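Local coordinates for TfuA domain-containing protein (Methanosarcina acetivorans, PDB 6XP8) that takes part in peptide backbone thioamidation, probably working together with a YcaO enzyme, at residues G142-K147 / K185-F190. Numbering follows the deposited sequence.
Sequences GLVSEK and KQLLDF
Leu143 reaches from the turn between helices 128-140 and 146-157 onto helix 181-193, where its two methyl branches divide the work. CD1 lies 3.6 Å from Phe190 CG and equally near the CB of that residue, so it covers the root of the aromatic side chain and meets the ring obliquely. CD2 leans back towards the preceding turn and approaches Gln186 CB at 4.3 Å; beyond that carbon the glutamine chain bends away. The leucine thus spans one helical turn, with Gln186 and Phe190 four residues apart and joined by the helical hydrogen bond from Phe190 N to Gln186 O.

A second, more deeply buried pair, Leu187 and Val144, continues the apolar seam. Leu187 carries its CG anti to the backbone N (chi1 175°), which presents both of its methyls to a single branch of the valine. Val144 CG1 stands 3.8 Å from Leu187 CD2 and 4.1 Å from Leu187 CD1, and the two side chains meet at a slant. The example illustrates how a short interhelical turn can pack against a neighbouring helix through side chains alone.

In the helical part of the chain, away from the parallel sheet, Leu187 and Phe190 also rest on Ala138 of helix 128-140, while Leu187 touches Thr170 of helix 166-175 and Leu152 of helix 146-157.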
loop_
_atom_site.group_PDB
_atom_site.type_symbol
_atom_site.label_atom_id
_atom_site.label_comp_id
_atom_site.label_asym_id
_atom_site.label_seq_id
_atom_site.Cartn_x
_atom_site.Cartn_y
_atom_site.Cartn_z
ATOM N N GLY A 142 2.845 -10.611 23.089
ATOM C CA GLY A 142 1.978 -10.955 24.219
ATOM C C GLY A 142 1.170 -9.780 24.732
ATOM O O GLY A 142 0.786 -9.746 25.901
ATOM N N LEU A 143 0.906 -8.817 23.852
ATOM C CA LEU A 143 0.154 -7.620 24.217
ATOM C C LEU A 143 -1.352 -7.779 24.007
ATOM O O LEU A 143 -2.136 -7.001 24.548
ATOM C CB LEU A 143 0.696 -6.393 23.471
ATOM C CG LEU A 143 2.130 -5.987 23.839
ATOM C CD1 LEU A 143 2.751 -5.178 22.722
ATOM C CD2 LEU A 143 2.207 -5.238 25.164
ATOM N N VAL A 144 -1.737 -8.770 23.201
ATOM C CA VAL A 144 -3.135 -9.206 23.067
ATOM C C VAL A 144 -3.244 -10.734 23.140
ATOM O O VAL A 144 -2.300 -11.461 22.796
ATOM C CB VAL A 144 -3.837 -8.685 21.769
ATOM C CG1 VAL A 144 -3.973 -7.166 21.775
ATOM C CG2 VAL A 144 -3.135 -9.160 20.501
ATOM N N SER A 145 -4.402 -11.207 23.599
ATOM C CA SER A 145 -4.790 -12.608 23.459
ATOM C C SER A 145 -5.287 -12.847 22.036
ATOM O O SER A 145 -5.507 -11.892 21.280
ATOM C CB SER A 145 -5.910 -12.938 24.443
ATOM O OG SER A 145 -7.122 -12.327 24.024
ATOM N N GLU A 146 -5.493 -14.114 21.682
ATOM C CA GLU A 146 -6.042 -14.462 20.377
ATOM C C GLU A 146 -7.466 -13.919 20.201
ATOM O O GLU A 146 -7.802 -13.412 19.126
ATOM C CB GLU A 146 -5.986 -15.970 20.149
ATOM C CG GLU A 146 -5.505 -16.344 18.758
ATOM C CD GLU A 146 -4.918 -17.743 18.690
ATOM O OE1 GLU A 146 -3.778 -17.886 18.194
ATOM O OE2 GLU A 146 -5.590 -18.695 19.134
ATOM N N LYS A 147 -8.272 -13.994 21.265
ATOM C CA LYS A 147 -9.637 -13.449 21.273
ATOM C C LYS A 147 -9.627 -11.935 21.015
ATOM O O LYS A 147 -10.427 -11.437 20.215
ATOM C CB LYS A 147 -10.357 -13.776 22.593
ATOM C CG LYS A 147 -11.852 -13.462 22.610
ATOM C CD LYS A 147 -12.474 -13.779 23.966
ATOM C CE LYS A 147 -13.888 -13.218 24.103
ATOM N NZ LYS A 147 -14.918 -14.053 23.421
ATOM N N LYS A 185 -4.013 0.609 26.207
ATOM C CA LYS A 185 -2.993 1.670 26.253
ATOM C C LYS A 185 -1.598 1.146 25.919
ATOM O O LYS A 185 -0.851 1.794 25.182
ATOM C CB LYS A 185 -2.989 2.368 27.619
ATOM C CG LYS A 185 -4.153 3.327 27.815
ATOM C CD LYS A 185 -4.213 3.867 29.236
ATOM C CE LYS A 185 -5.563 4.499 29.547
ATOM N NZ LYS A 185 -5.868 5.710 28.728
ATOM N N GLN A 186 -1.272 -0.035 26.448
ATOM C CA GLN A 186 -0.015 -0.723 26.144
ATOM C C GLN A 186 0.041 -1.128 24.674
ATOM O O GLN A 186 1.087 -0.999 24.033
ATOM C CB GLN A 186 0.185 -1.943 27.056
ATOM C CG GLN A 186 0.294 -1.617 28.544
ATOM C CD GLN A 186 1.490 -0.742 28.887
ATOM O OE1 GLN A 186 2.630 -1.045 28.523
ATOM N NE2 GLN A 186 1.232 0.353 29.600
ATOM N N LEU A 187 -1.094 -1.586 24.144
ATOM C CA LEU A 187 -1.208 -1.933 22.725
ATOM C C LEU A 187 -1.016 -0.716 21.811
ATOM O O LEU A 187 -0.308 -0.806 20.801
ATOM C CB LEU A 187 -2.547 -2.626 22.443
ATOM C CG LEU A 187 -2.904 -2.959 20.988
ATOM C CD1 LEU A 187 -1.926 -3.950 20.376
ATOM C CD2 LEU A 187 -4.320 -3.490 20.934
ATOM N N LEU A 188 -1.642 0.404 22.170
ATOM C CA LEU A 188 -1.507 1.655 21.414
ATOM C C LEU A 188 -0.057 2.154 21.322
ATOM O O LEU A 188 0.386 2.571 20.247
ATOM C CB LEU A 188 -2.434 2.743 21.972
ATOM C CG LEU A 188 -2.447 4.124 21.291
ATOM C CD1 LEU A 188 -2.703 4.040 19.789
ATOM C CD2 LEU A 188 -3.471 5.021 21.959
ATOM N N ASP A 189 0.666 2.103 22.442
ATOM C CA ASP A 189 2.094 2.442 22.474
ATOM C C ASP A 189 2.898 1.574 21.507
ATOM O O ASP A 189 3.738 2.092 20.761
ATOM C CB ASP A 189 2.654 2.323 23.897
ATOM C CG ASP A 189 2.196 3.448 24.814
ATOM O OD1 ASP A 189 1.877 4.561 24.327
ATOM O OD2 ASP A 189 2.161 3.220 26.042
ATOM N N PHE A 190 2.616 0.270 21.506
ATOM C CA PHE A 190 3.250 -0.671 20.581
ATOM C C PHE A 190 2.955 -0.328 19.125
ATOM O O PHE A 190 3.867 -0.341 18.297
ATOM C CB PHE A 190 2.836 -2.121 20.871
ATOM C CG PHE A 190 3.411 -3.124 19.902
ATOM C CD1 PHE A 190 4.714 -3.611 20.070
ATOM C CD2 PHE A 190 2.662 -3.577 18.812
ATOM C CE1 PHE A 190 5.250 -4.526 19.175
ATOM C CE2 PHE A 190 3.199 -4.494 17.909
ATOM C CZ PHE A 190 4.493 -4.973 18.097
#